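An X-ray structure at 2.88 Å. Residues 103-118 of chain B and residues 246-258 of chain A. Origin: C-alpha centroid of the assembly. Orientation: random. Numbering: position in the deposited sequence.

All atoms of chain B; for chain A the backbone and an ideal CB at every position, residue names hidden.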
ATOM      1  N   VAL B 103      10.139 -58.666   4.525  1.00 68.84           N
ATOM      2  CA  VAL B 103      10.355 -57.229   4.530  1.00 60.91           C
ATOM      3  C   VAL B 103      11.346 -56.858   5.620  1.00 61.08           C
ATOM      4  O   VAL B 103      11.232 -57.294   6.743  1.00 68.13           O
ATOM      5  CB  VAL B 103       9.048 -56.475   4.764  1.00 58.73           C
ATOM      6  CG1 VAL B 103       9.225 -54.972   4.630  1.00 58.50           C
ATOM      7  CG2 VAL B 103       8.013 -56.930   3.765  1.00 62.42           C
ATOM      8  N   HIS B 104      12.318 -56.044   5.257  1.00 63.11           N
ATOM      9  CA  HIS B 104      13.286 -55.480   6.189  1.00 60.83           C
ATOM     10  C   HIS B 104      12.580 -54.453   7.084  1.00 65.29           C
ATOM     11  O   HIS B 104      11.786 -53.636   6.604  1.00 62.90           O
ATOM     12  CB  HIS B 104      14.384 -54.792   5.370  1.00 62.84           C
ATOM     13  CG  HIS B 104      15.598 -54.420   6.149  1.00 58.78           C
ATOM     14  ND1 HIS B 104      16.807 -55.059   5.985  1.00 59.60           N
ATOM     15  CD2 HIS B 104      15.803 -53.458   7.074  1.00 58.75           C
ATOM     16  CE1 HIS B 104      17.708 -54.510   6.783  1.00 60.48           C
ATOM     17  NE2 HIS B 104      17.115 -53.546   7.467  1.00 65.51           N
ATOM     18  N   PRO B 105      12.852 -54.489   8.391  1.00 67.92           N
ATOM     19  CA  PRO B 105      12.299 -53.592   9.410  1.00 66.44           C
ATOM     20  C   PRO B 105      12.352 -52.113   9.054  1.00 63.23           C
ATOM     21  O   PRO B 105      11.434 -51.369   9.382  1.00 62.09           O
ATOM     22  CB  PRO B 105      13.186 -53.866  10.622  1.00 61.82           C
ATOM     23  CG  PRO B 105      13.513 -55.294  10.477  1.00 65.80           C
ATOM     24  CD  PRO B 105      13.510 -55.638   9.011  1.00 65.88           C
ATOM     25  N   HIS B 106      13.438 -51.709   8.409  1.00 59.21           N
ATOM     26  CA  HIS B 106      13.639 -50.337   7.952  1.00 58.86           C
ATOM     27  C   HIS B 106      12.928 -49.978   6.669  1.00 56.30           C
ATOM     28  O   HIS B 106      12.845 -48.816   6.350  1.00 64.23           O
ATOM     29  CB  HIS B 106      15.125 -50.064   7.758  1.00 62.91           C
ATOM     30  CG  HIS B 106      15.909 -50.084   9.036  1.00 65.34           C
ATOM     31  ND1 HIS B 106      17.264 -49.837   9.079  1.00 65.72           N
ATOM     32  CD2 HIS B 106      15.527 -50.291  10.320  1.00 65.21           C
ATOM     33  CE1 HIS B 106      17.688 -49.917  10.330  1.00 62.82           C
ATOM     34  NE2 HIS B 106      16.653 -50.182  11.105  1.00 60.10           N
ATOM     35  N   ASP B 107      12.451 -50.966   5.923  1.00 58.56           N
ATOM     36  CA  ASP B 107      11.578 -50.711   4.778  1.00 58.98           C
ATOM     37  C   ASP B 107      10.108 -50.720   5.164  1.00 61.34           C
ATOM     38  O   ASP B 107       9.280 -50.217   4.421  1.00 67.30           O
ATOM     39  CB  ASP B 107      11.807 -51.733   3.673  1.00 58.98           C
ATOM     40  CG  ASP B 107      13.154 -51.598   3.026  1.00 56.53           C
ATOM     41  OD1 ASP B 107      13.464 -50.499   2.509  1.00 49.03           O
ATOM     42  OD2 ASP B 107      13.896 -52.603   3.050  1.00 60.35           O
ATOM     43  N   ARG B 108       9.772 -51.262   6.331  1.00 69.19           N
ATOM     44  CA  ARG B 108       8.362 -51.342   6.748  1.00 68.28           C
ATOM     45  C   ARG B 108       7.738 -49.958   6.746  1.00 63.12           C
ATOM     46  O   ARG B 108       6.682 -49.776   6.153  1.00 68.09           O
ATOM     47  CB  ARG B 108       8.183 -52.053   8.098  1.00 71.95           C
ATOM     48  CG  ARG B 108       8.588 -53.529   8.056  1.00 85.28           C
ATOM     49  CD  ARG B 108       8.495 -54.256   9.408  1.00 94.86           C
ATOM     50  NE  ARG B 108       8.944 -55.651   9.297  1.00102.76           N
ATOM     51  CZ  ARG B 108       8.247 -56.627   8.702  1.00107.70           C
ATOM     52  NH1 ARG B 108       7.040 -56.389   8.165  1.00101.82           N
ATOM     53  NH2 ARG B 108       8.755 -57.859   8.638  1.00102.04           N
ATOM     54  N   PRO B 109       8.416 -48.962   7.331  1.00 60.74           N
ATOM     55  CA  PRO B 109       7.836 -47.616   7.319  1.00 62.62           C
ATOM     56  C   PRO B 109       7.668 -47.008   5.935  1.00 61.65           C
ATOM     57  O   PRO B 109       6.836 -46.141   5.752  1.00 60.77           O
ATOM     58  CB  PRO B 109       8.859 -46.777   8.089  1.00 64.83           C
ATOM     59  CG  PRO B 109       9.676 -47.753   8.853  1.00 66.23           C
ATOM     60  CD  PRO B 109       9.733 -48.970   7.975  1.00 63.07           C
ATOM     61  N   LEU B 110       8.475 -47.438   4.974  1.00 65.11           N
ATOM     62  CA  LEU B 110       8.360 -46.935   3.608  1.00 56.72           C
ATOM     63  C   LEU B 110       7.254 -47.616   2.872  1.00 58.05           C
ATOM     64  O   LEU B 110       6.733 -47.053   1.936  1.00 64.09           O
ATOM     65  CB  LEU B 110       9.634 -47.159   2.828  1.00 56.48           C
ATOM     66  CG  LEU B 110      10.820 -46.265   3.147  1.00 62.47           C
ATOM     67  CD1 LEU B 110      11.214 -46.370   4.613  1.00 63.17           C
ATOM     68  CD2 LEU B 110      11.996 -46.660   2.257  1.00 62.43           C
ATOM     69  N   LEU B 111       6.909 -48.842   3.258  1.00 59.13           N
ATOM     70  CA  LEU B 111       5.845 -49.585   2.566  1.00 59.98           C
ATOM     71  C   LEU B 111       4.391 -49.231   2.992  1.00 59.88           C
ATOM     72  O   LEU B 111       3.414 -49.630   2.337  1.00 53.88           O
ATOM     73  CB  LEU B 111       6.119 -51.081   2.676  1.00 58.33           C
ATOM     74  CG  LEU B 111       7.402 -51.499   1.921  1.00 64.65           C
ATOM     75  CD1 LEU B 111       7.643 -53.001   2.050  1.00 63.27           C
ATOM     76  CD2 LEU B 111       7.392 -51.079   0.449  1.00 65.06           C
ATOM     77  N   ARG B 112       4.255 -48.449   4.060  1.00 61.27           N
ATOM     78  CA  ARG B 112       2.949 -48.094   4.572  1.00 62.67           C
ATOM     79  C   ARG B 112       2.122 -47.401   3.490  1.00 68.24           C
ATOM     80  O   ARG B 112       2.587 -46.445   2.857  1.00 63.13           O
ATOM     81  CB  ARG B 112       3.080 -47.169   5.759  1.00 63.47           C
ATOM     82  CG  ARG B 112       3.705 -47.810   6.983  1.00 63.86           C
ATOM     83  CD  ARG B 112       3.940 -46.746   8.048  1.00 66.31           C
ATOM     84  NE  ARG B 112       4.885 -45.745   7.555  1.00 70.91           N
ATOM     85  CZ  ARG B 112       4.955 -44.478   7.940  1.00 69.49           C
ATOM     86  NH1 ARG B 112       4.119 -43.997   8.858  1.00 75.11           N
ATOM     87  NH2 ARG B 112       5.873 -43.691   7.384  1.00 68.90           N
ATOM     88  N   PRO B 113       0.892 -47.899   3.260  1.00 68.30           N
ATOM     89  CA  PRO B 113      -0.005 -47.267   2.305  1.00 65.76           C
ATOM     90  C   PRO B 113      -0.257 -45.812   2.611  1.00 60.87           C
ATOM     91  O   PRO B 113      -0.213 -45.411   3.744  1.00 66.26           O
ATOM     92  CB  PRO B 113      -1.292 -48.077   2.454  1.00 64.75           C
ATOM     93  CG  PRO B 113      -0.817 -49.429   2.831  1.00 63.37           C
ATOM     94  CD  PRO B 113       0.386 -49.216   3.697  1.00 64.71           C
ATOM     95  N   LEU B 114      -0.520 -45.031   1.588  1.00 62.24           N
ATOM     96  CA  LEU B 114      -0.801 -43.623   1.759  1.00 67.88           C
ATOM     97  C   LEU B 114      -1.892 -43.351   2.819  1.00 74.30           C
ATOM     98  O   LEU B 114      -1.790 -42.428   3.625  1.00 69.17           O
ATOM     99  CB  LEU B 114      -1.220 -43.050   0.411  1.00 63.21           C
ATOM    100  CG  LEU B 114      -1.622 -41.578   0.385  1.00 61.65           C
ATOM    101  CD1 LEU B 114      -0.556 -40.716   1.036  1.00 63.18           C
ATOM    102  CD2 LEU B 114      -1.884 -41.122  -1.041  1.00 57.26           C
ATOM    103  N   SER B 115      -2.939 -44.162   2.795  1.00 79.15           N
ATOM    104  CA  SER B 115      -4.031 -44.068   3.762  1.00 81.60           C
ATOM    105  C   SER B 115      -3.518 -44.149   5.209  1.00 82.31           C
ATOM    106  O   SER B 115      -3.920 -43.376   6.083  1.00 89.94           O
ATOM    107  CB  SER B 115      -5.007 -45.215   3.508  1.00 86.33           C
ATOM    108  OG  SER B 115      -4.672 -45.912   2.311  1.00 94.03           O
ATOM    109  N   THR B 116      -2.623 -45.098   5.448  1.00 80.91           N
ATOM    110  CA  THR B 116      -1.983 -45.287   6.756  1.00 78.62           C
ATOM    111  C   THR B 116      -1.194 -44.083   7.264  1.00 80.15           C
ATOM    112  O   THR B 116      -0.855 -44.013   8.444  1.00 77.11           O
ATOM    113  CB  THR B 116      -0.965 -46.445   6.708  1.00 83.96           C
ATOM    114  OG1 THR B 116      -0.864 -46.956   5.373  1.00 89.07           O
ATOM    115  CG2 THR B 116      -1.377 -47.556   7.606  1.00 86.07           C
ATOM    116  N   LEU B 117      -0.860 -43.160   6.370  1.00 81.10           N
ATOM    117  CA  LEU B 117       0.067 -42.076   6.700  1.00 78.44           C
ATOM    118  C   LEU B 117      -0.504 -40.988   7.599  1.00 85.67           C
ATOM    119  O   LEU B 117       0.255 -40.302   8.282  1.00 93.78           O
ATOM    120  CB  LEU B 117       0.580 -41.407   5.428  1.00 79.55           C
ATOM    121  CG  LEU B 117       1.653 -42.091   4.579  1.00 77.43           C
ATOM    122  CD1 LEU B 117       2.684 -41.024   4.208  1.00 81.85           C
ATOM    123  CD2 LEU B 117       2.323 -43.260   5.285  1.00 74.04           C
ATOM    124  N   GLY B 118      -1.819 -40.792   7.570  1.00 88.49           N
ATOM    125  CA  GLY B 118      -2.426 -39.702   8.327  1.00 94.76           C
ATOM    126  C   GLY B 118      -2.776 -38.550   7.407  1.00103.13           C
ATOM    127  O   GLY B 118      -2.976 -38.755   6.204  1.00 97.60           O
TER
ATOM    128  N   UNK A 246       8.616 -35.594   6.602  1.00 57.86           N
ATOM    129  CA  UNK A 246       9.288 -36.380   7.630  1.00 62.74           C
ATOM    130  C   UNK A 246       9.414 -37.870   7.256  1.00 62.22           C
ATOM    131  O   UNK A 246      10.410 -38.530   7.561  1.00 67.17           O
ATOM    132  CB  UNK A 246       8.532 -36.242   8.953  1.00 62.74           C
ATOM    133  N   UNK A 247       8.406 -38.386   6.571  1.00 60.25           N
ATOM    134  CA  UNK A 247       8.471 -39.727   6.016  1.00 58.42           C
ATOM    135  C   UNK A 247       9.429 -39.793   4.822  1.00 58.40           C
ATOM    136  O   UNK A 247      10.119 -40.787   4.614  1.00 55.46           O
ATOM    137  CB  UNK A 247       7.074 -40.190   5.599  1.00 58.42           C
ATOM    138  N   UNK A 248       9.471 -38.731   4.030  1.00 56.49           N
ATOM    139  CA  UNK A 248      10.524 -38.599   3.015  1.00 56.15           C
ATOM    140  C   UNK A 248      11.914 -38.710   3.622  1.00 52.34           C
ATOM    141  O   UNK A 248      12.816 -39.299   3.036  1.00 49.82           O
ATOM    142  CB  UNK A 248      10.389 -37.263   2.282  1.00 56.15           C
ATOM    143  N   UNK A 249      12.077 -38.093   4.783  1.00 53.57           N
ATOM    144  CA  UNK A 249      13.323 -38.157   5.554  1.00 58.84           C
ATOM    145  C   UNK A 249      13.689 -39.600   5.895  1.00 56.86           C
ATOM    146  O   UNK A 249      14.832 -40.049   5.700  1.00 49.72           O
ATOM    147  CB  UNK A 249      13.198 -37.333   6.837  1.00 58.84           C
ATOM    148  N   UNK A 250      12.694 -40.314   6.401  1.00 55.53           N
ATOM    149  CA  UNK A 250      12.866 -41.726   6.731  1.00 57.93           C
ATOM    150  C   UNK A 250      13.382 -42.483   5.513  1.00 51.28           C
ATOM    151  O   UNK A 250      14.392 -43.136   5.582  1.00 60.18           O
ATOM    152  CB  UNK A 250      11.551 -42.334   7.223  1.00 57.93           C
ATOM    153  N   UNK A 251      12.692 -42.354   4.400  1.00 51.93           N
ATOM    154  CA  UNK A 251      13.057 -43.033   3.135  1.00 55.60           C
ATOM    155  C   UNK A 251      14.493 -42.756   2.695  1.00 55.97           C
ATOM    156  O   UNK A 251      15.280 -43.659   2.463  1.00 58.57           O
ATOM    157  CB  UNK A 251      12.103 -42.601   2.020  1.00 55.60           C
ATOM    158  N   UNK A 252      14.836 -41.488   2.590  1.00 54.79           N
ATOM    159  CA  UNK A 252      16.161 -41.119   2.184  1.00 50.38           C
ATOM    160  C   UNK A 252      17.244 -41.497   3.194  1.00 53.81           C
ATOM    161  O   UNK A 252      18.393 -41.700   2.847  1.00 63.51           O
ATOM    162  CB  UNK A 252      16.202 -39.612   1.922  1.00 50.38           C
ATOM    163  N   UNK A 253      16.902 -41.594   4.457  1.00 59.52           N
ATOM    164  CA  UNK A 253      17.878 -42.109   5.403  1.00 62.92           C
ATOM    165  C   UNK A 253      18.095 -43.606   5.160  1.00 62.05           C
ATOM    166  O   UNK A 253      19.218 -44.118   5.296  1.00 64.85           O
ATOM    167  CB  UNK A 253      17.422 -41.853   6.841  1.00 62.92           C
ATOM    168  N   UNK A 254      17.012 -44.299   4.820  1.00 55.53           N
ATOM    169  CA  UNK A 254      17.085 -45.703   4.509  1.00 55.00           C
ATOM    170  C   UNK A 254      17.921 -45.866   3.251  1.00 56.40           C
ATOM    171  O   UNK A 254      18.760 -46.761   3.176  1.00 56.23           O
ATOM    172  CB  UNK A 254      15.690 -46.308   4.337  1.00 55.00           C
ATOM    173  N   UNK A 255      17.707 -44.982   2.272  1.00 53.33           N
ATOM    174  CA  UNK A 255      18.549 -44.949   1.079  1.00 53.09           C
ATOM    175  C   UNK A 255      20.010 -44.851   1.442  1.00 51.35           C
ATOM    176  O   UNK A 255      20.836 -45.490   0.843  1.00 58.71           O
ATOM    177  CB  UNK A 255      18.158 -43.777   0.176  1.00 53.09           C
ATOM    178  N   UNK A 256      20.334 -44.022   2.413  1.00 55.79           N
ATOM    179  CA  UNK A 256      21.723 -43.797   2.753  1.00 56.24           C
ATOM    180  C   UNK A 256      22.267 -44.950   3.562  1.00 53.55           C
ATOM    181  O   UNK A 256      23.430 -45.281   3.457  1.00 53.16           O
ATOM    182  CB  UNK A 256      21.885 -42.484   3.522  1.00 56.24           C
ATOM    183  N   UNK A 257      21.413 -45.560   4.366  1.00 54.76           N
ATOM    184  CA  UNK A 257      21.822 -46.716   5.149  1.00 54.41           C
ATOM    185  C   UNK A 257      22.316 -47.779   4.206  1.00 52.86           C
ATOM    186  O   UNK A 257      23.347 -48.375   4.409  1.00 53.95           O
ATOM    187  CB  UNK A 257      20.677 -47.243   6.016  1.00 54.41           C
ATOM    188  N   UNK A 258      21.554 -48.005   3.158  1.00 58.12           N
ATOM    189  CA  UNK A 258      21.905 -49.001   2.169  1.00 53.88           C
ATOM    190  C   UNK A 258      23.161 -48.572   1.454  1.00 53.85           C
ATOM    191  O   UNK A 258      24.062 -49.368   1.293  1.00 62.85           O
ATOM    192  CB  UNK A 258      20.762 -49.221   1.176  1.00 53.88           C
TER

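Positions 246-258 of chain A have helical backbone angles throughout, with phi between -53° and -77°, so no position requires glycine and the choice rests on where each CA-to-CB bond points.

At 246 nothing of chain B lies within 5.5 Å of the ideal CB; many residues would suit, and the deposited one is Asp246(A).

At 247 the CB points toward chain B, 4.1 Å from Arg112(B) NH2 and 4.7 Å from Leu117(B) CD1. A short acid would suit the guanidinium, and Asn, Gln or Glu are conceivable. The residue is Asp247(A), chi1 m: Arg112(B) NH2 donates to Asp247(A) OD1 at 2.9 Å and 162°, a salt bridge made near the guanidinium plane. Arg112(B) NE also donates to Pro109(B) O at 2.7 Å within its own chain.

Positions 248 and 249 have no chain B atom within 5.5 Å of CB, leaving the choice open; they are Ala248(A) and Lys249(A).

At 250 the CB points toward an apolar patch, 4.8 Å from Leu110(B) CD1 and 5.3 Å from Pro109(B) CB. Val, Leu, Ile or Met would suit. Ile250(A) places CG2 4.0 Å from Leu110(B) CD1 and 4.2 Å from Pro109(B) CB.

At 251 the CB points sideways yet already lies 4.0 Å from Leu110(B) CG, which favours a small residue. Ala251(A) packs there, its CA 3.9 Å from Leu110(B) CD2.

Positions 252 and 253 have no chain B atom near CB, and 252 points away, so chain B sets no preference and many side chains would suit; they are Trp252(A) and Glu253(A), the latter salt-bridged to Lys249(A).

At 254 the CB points toward chain B, 4.3 Å from Leu110(B) CD2 and 5.1 Å from Asp107(B) OD1. A carboxylate beyond an apolar contact suggests a long donor, Lys or Arg, and the imidazole of His104(B) farther out offers a surface for a planar group. Arg254(A) meets both: NE reaches Asp107(B) OD1 at 3.1 Å, NH2 reaches Asp107(B) OD2 at 2.6 Å, and the guanidinium stacks on His104(B), centres 4.0 Å apart and planes at 29°. Its CG lies 4.1 Å from Leu110(B) CD2.

At 255 the CB points away, and 256 is out of reach; many side chains would suit, and the residues are Cys255(A) and Leu256(A).

At 257 the CB points toward His106(B), 5.3 Å from its ND1, so Glu or Gln could reach it. Glu257(A) OE1 accepts from His106(B) ND1 at 2.5 Å and 177°, near the ring plane, and also pairs with Arg254(A) NH1 at 2.9 Å, a weak bond.

At 258 CB points sideways without a close neighbour, so many side chains would suit; Ile258(A) adds little.

Chain A 246-258: DDAKIAWERCLEI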
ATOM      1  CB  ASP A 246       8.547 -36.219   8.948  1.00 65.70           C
ATOM      2  CG  ASP A 246       8.600 -34.783   9.489  1.00 71.10           C
ATOM      3  OD1 ASP A 246       9.596 -34.058   9.209  1.00 66.00           O
ATOM      4  OD2 ASP A 246       7.642 -34.391  10.206  1.00 67.31           O
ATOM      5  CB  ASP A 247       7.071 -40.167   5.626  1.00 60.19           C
ATOM      6  CG  ASP A 247       6.153 -40.249   6.826  1.00 63.93           C
ATOM      7  OD1 ASP A 247       6.555 -40.862   7.840  1.00 69.43           O
ATOM      8  OD2 ASP A 247       5.043 -39.679   6.781  1.00 65.80           O
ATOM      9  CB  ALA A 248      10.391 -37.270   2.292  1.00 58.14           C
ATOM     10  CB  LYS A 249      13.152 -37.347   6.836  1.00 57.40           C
ATOM     11  CG  LYS A 249      14.350 -37.304   7.760  1.00 57.25           C
ATOM     12  CD  LYS A 249      13.883 -36.956   9.161  1.00 60.88           C
ATOM     13  CE  LYS A 249      15.057 -36.595  10.050  1.00 69.62           C
ATOM     14  NZ  LYS A 249      16.140 -37.623  10.048  1.00 69.05           N
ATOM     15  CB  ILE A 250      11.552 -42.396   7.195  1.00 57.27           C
ATOM     16  CG1 ILE A 250      10.882 -41.642   8.348  1.00 54.39           C
ATOM     17  CG2 ILE A 250      11.811 -43.830   7.596  1.00 53.98           C
ATOM     18  CD1 ILE A 250      11.788 -41.370   9.520  1.00 61.61           C
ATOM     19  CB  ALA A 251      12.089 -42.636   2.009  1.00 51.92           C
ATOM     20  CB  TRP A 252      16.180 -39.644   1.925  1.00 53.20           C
ATOM     21  CG  TRP A 252      15.259 -39.227   0.822  1.00 52.93           C
ATOM     22  CD1 TRP A 252      14.845 -39.980  -0.243  1.00 51.62           C
ATOM     23  CD2 TRP A 252      14.689 -37.936   0.640  1.00 53.06           C
ATOM     24  NE1 TRP A 252      14.044 -39.237  -1.067  1.00 51.26           N
ATOM     25  CE2 TRP A 252      13.928 -37.977  -0.544  1.00 53.65           C
ATOM     26  CE3 TRP A 252      14.738 -36.750   1.367  1.00 53.80           C
ATOM     27  CZ2 TRP A 252      13.214 -36.889  -1.000  1.00 53.45           C
ATOM     28  CZ3 TRP A 252      14.034 -35.658   0.902  1.00 56.01           C
ATOM     29  CH2 TRP A 252      13.278 -35.737  -0.257  1.00 56.24           C
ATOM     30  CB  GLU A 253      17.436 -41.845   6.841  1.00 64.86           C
ATOM     31  CG  GLU A 253      17.795 -40.466   7.323  1.00 68.41           C
ATOM     32  CD  GLU A 253      17.201 -40.155   8.667  1.00 85.13           C
ATOM     33  OE1 GLU A 253      16.106 -40.674   9.013  1.00 92.18           O
ATOM     34  OE2 GLU A 253      17.836 -39.348   9.371  1.00 99.09           O
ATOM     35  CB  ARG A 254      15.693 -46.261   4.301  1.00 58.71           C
ATOM     36  CG  ARG A 254      15.677 -47.664   3.715  1.00 67.06           C
ATOM     37  CD  ARG A 254      16.295 -48.689   4.652  1.00 67.61           C
ATOM     38  NE  ARG A 254      15.956 -50.055   4.245  1.00 69.24           N
ATOM     39  CZ  ARG A 254      16.798 -51.082   4.256  1.00 63.80           C
ATOM     40  NH1 ARG A 254      18.057 -50.926   4.655  1.00 66.91           N
ATOM     41  NH2 ARG A 254      16.380 -52.274   3.878  1.00 58.15           N
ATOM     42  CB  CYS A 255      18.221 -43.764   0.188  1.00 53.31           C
ATOM     43  SG  CYS A 255      16.645 -43.854  -0.665  1.00 63.76           S
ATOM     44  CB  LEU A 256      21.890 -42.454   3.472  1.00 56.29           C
ATOM     45  CG  LEU A 256      21.841 -41.227   2.562  1.00 56.00           C
ATOM     46  CD1 LEU A 256      21.995 -39.963   3.379  1.00 62.27           C
ATOM     47  CD2 LEU A 256      22.926 -41.278   1.497  1.00 57.13           C
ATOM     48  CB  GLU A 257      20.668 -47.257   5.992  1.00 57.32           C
ATOM     49  CG  GLU A 257      20.882 -48.670   6.510  1.00 60.22           C
ATOM     50  CD  GLU A 257      19.808 -49.105   7.493  1.00 61.26           C
ATOM     51  OE1 GLU A 257      18.663 -49.356   7.040  1.00 58.63           O
ATOM     52  OE2 GLU A 257      20.115 -49.224   8.702  1.00 60.48           O
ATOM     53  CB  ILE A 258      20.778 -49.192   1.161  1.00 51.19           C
ATOM     54  CG1 ILE A 258      19.562 -49.787   1.867  1.00 50.90           C
ATOM     55  CG2 ILE A 258      21.246 -50.101   0.041  1.00 54.01           C
ATOM     56  CD1 ILE A 258      18.318 -49.792   1.008  1.00 59.39           C
TER
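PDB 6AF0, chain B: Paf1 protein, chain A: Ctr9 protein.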